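Local coordinates for protein pectate lyase 1 (Juniperus ashei, PDB 1PXZ) that cleaves pectate by calcium-dependent elimination, though with low activity, and is the major allergen of mountain cedar pollen, at residues A[185-190]-A[199-204]. Residues are numbered along the deposited sequence; the frame is centred on the assembly and turned at random.
Sequences ITISNN and MLLGHD
Ile-187 and Met-199 mark the nearest approach of the two backbones, yet their CA atoms stand 10.2 Å apart, and the segments run in roughly opposite directions, a spacing too wide for strand pairing. The gap is bridged by side chains whose CB atoms point toward the opposing segment. Ile-187 sets its CG1 beside the backbone N (chi1 -65°), and CD1 at the end of that branch lies 4.1 Å from SD of Met-199 and 4.2 Å from CD2 of Leu-201. Met-199 is extended through its first two torsions and bends only at the third (chi3 -41°), which brings CE to 4.2 Å from CG2 of Ile-187. The isoleucine and methionine thus pass alongside one another in opposite senses, touching at two places. This is the interior of a right-handed parallel beta-helix, the fold of polysaccharide lyase family 1: strand 185-195 pairs with 161-164 and 214-218, whereas 198-201 belongs to a different parallel sheet, between 174-179 and 232-234. Neighbouring coils continue the apolar filling, since Ile-187 also meets Ile-163, Ile-176 and Val-215, and Leu-201 meets Val-178 and Val-215. All three contacting residues are buried, although the summed interface is a modest 99 Å². On the 198-201 side the core approaches the probable catalytic region: the side chain of Met-199 is about 5 Å from that of Arg-229, the predicted active-site residue.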
loop_
_atom_site.group_PDB
_atom_site.type_symbol
_atom_site.label_atom_id
_atom_site.label_comp_id
_atom_site.label_asym_id
_atom_site.label_seq_id
_atom_site.Cartn_x
_atom_site.Cartn_y
_atom_site.Cartn_z
ATOM N N ILE A 185 4.496 -2.820 7.890
ATOM C CA ILE A 185 3.507 -2.763 6.806
ATOM C C ILE A 185 3.974 -3.493 5.572
ATOM O O ILE A 185 5.122 -3.421 5.151
ATOM C CB ILE A 185 3.225 -1.280 6.493
ATOM C CG1 ILE A 185 2.496 -0.643 7.705
ATOM C CG2 ILE A 185 2.457 -1.046 5.212
ATOM C CD1 ILE A 185 2.612 0.863 7.672
ATOM N N THR A 186 3.045 -4.229 4.959
ATOM C CA THR A 186 3.330 -4.854 3.676
ATOM C C THR A 186 2.348 -4.296 2.655
ATOM O O THR A 186 1.159 -4.198 2.940
ATOM C CB THR A 186 3.195 -6.385 3.747
ATOM O OG1 THR A 186 4.309 -6.900 4.504
ATOM C CG2 THR A 186 3.246 -7.083 2.395
ATOM N N ILE A 187 2.888 -3.957 1.501
ATOM C CA ILE A 187 2.053 -3.475 0.391
ATOM C C ILE A 187 2.302 -4.437 -0.746
ATOM O O ILE A 187 3.391 -4.416 -1.337
ATOM C CB ILE A 187 2.452 -2.037 0.073
ATOM C CG1 ILE A 187 2.135 -1.078 1.240
ATOM C CG2 ILE A 187 1.855 -1.556 -1.241
ATOM C CD1 ILE A 187 2.905 0.231 1.175
ATOM N N SER A 188 1.326 -5.282 -1.054
ATOM C CA SER A 188 1.618 -6.414 -1.934
ATOM C C SER A 188 0.529 -6.675 -2.969
ATOM O O SER A 188 -0.640 -6.409 -2.679
ATOM C CB SER A 188 1.798 -7.696 -1.087
ATOM O OG SER A 188 0.665 -7.931 -0.257
ATOM N N ASN A 189 0.910 -7.207 -4.133
ATOM C CA ASN A 189 -0.057 -7.699 -5.105
ATOM C C ASN A 189 -1.003 -6.599 -5.588
ATOM O O ASN A 189 -2.064 -6.971 -6.094
ATOM C CB ASN A 189 -0.920 -8.823 -4.502
ATOM C CG ASN A 189 -0.142 -10.094 -4.211
ATOM O OD1 ASN A 189 0.541 -10.609 -5.097
ATOM N ND2 ASN A 189 -0.260 -10.614 -2.980
ATOM N N ASN A 190 -0.677 -5.330 -5.446
ATOM C CA ASN A 190 -1.565 -4.274 -5.924
ATOM C C ASN A 190 -1.287 -3.894 -7.379
ATOM O O ASN A 190 -0.185 -4.146 -7.854
ATOM C CB ASN A 190 -1.358 -3.006 -5.103
ATOM C CG ASN A 190 -1.590 -3.268 -3.619
ATOM O OD1 ASN A 190 -0.644 -3.269 -2.821
ATOM N ND2 ASN A 190 -2.853 -3.474 -3.283
ATOM N N MET A 199 3.375 6.555 -4.300
ATOM C CA MET A 199 3.499 6.050 -2.933
ATOM C C MET A 199 4.564 6.829 -2.159
ATOM O O MET A 199 5.698 6.886 -2.612
ATOM C CB MET A 199 3.841 4.566 -3.019
ATOM C CG MET A 199 4.101 3.878 -1.702
ATOM S SD MET A 199 4.672 2.189 -1.941
ATOM C CE MET A 199 3.644 1.616 -3.272
ATOM N N LEU A 200 4.163 7.410 -1.043
ATOM C CA LEU A 200 4.975 8.220 -0.152
ATOM C C LEU A 200 5.184 7.430 1.137
ATOM O O LEU A 200 4.205 7.146 1.838
ATOM C CB LEU A 200 4.295 9.546 0.141
ATOM C CG LEU A 200 5.173 10.764 0.386
ATOM C CD1 LEU A 200 6.260 10.874 -0.678
ATOM C CD2 LEU A 200 4.328 12.030 0.421
ATOM N N LEU A 201 6.415 7.040 1.433
ATOM C CA LEU A 201 6.690 6.366 2.706
ATOM C C LEU A 201 7.566 7.309 3.544
ATOM O O LEU A 201 8.787 7.367 3.367
ATOM C CB LEU A 201 7.359 5.023 2.480
ATOM C CG LEU A 201 6.755 4.051 1.471
ATOM C CD1 LEU A 201 7.620 2.811 1.270
ATOM C CD2 LEU A 201 5.356 3.622 1.908
ATOM N N GLY A 202 6.972 8.078 4.450
ATOM C CA GLY A 202 7.642 9.123 5.220
ATOM C C GLY A 202 7.375 10.479 4.573
ATOM O O GLY A 202 7.748 10.689 3.415
ATOM N N HIS A 203 6.741 11.400 5.276
ATOM C CA HIS A 203 6.201 12.636 4.758
ATOM C C HIS A 203 7.095 13.856 4.838
ATOM O O HIS A 203 7.074 14.683 3.914
ATOM C CB HIS A 203 4.912 13.009 5.529
ATOM C CG HIS A 203 3.884 13.611 4.614
ATOM N ND1 HIS A 203 2.836 12.884 4.097
ATOM C CD2 HIS A 203 3.752 14.865 4.121
ATOM C CE1 HIS A 203 2.097 13.664 3.324
ATOM N NE2 HIS A 203 2.631 14.876 3.322
ATOM N N ASP A 204 7.870 14.058 5.900
ATOM C CA ASP A 204 8.700 15.271 5.863
ATOM C C ASP A 204 10.163 14.964 6.195
ATOM O O ASP A 204 10.460 13.948 6.825
ATOM C CB ASP A 204 8.152 16.354 6.789
ATOM C CG ASP A 204 7.271 15.854 7.912
ATOM O OD1 ASP A 204 7.644 14.866 8.577
ATOM O OD2 ASP A 204 6.201 16.460 8.134
#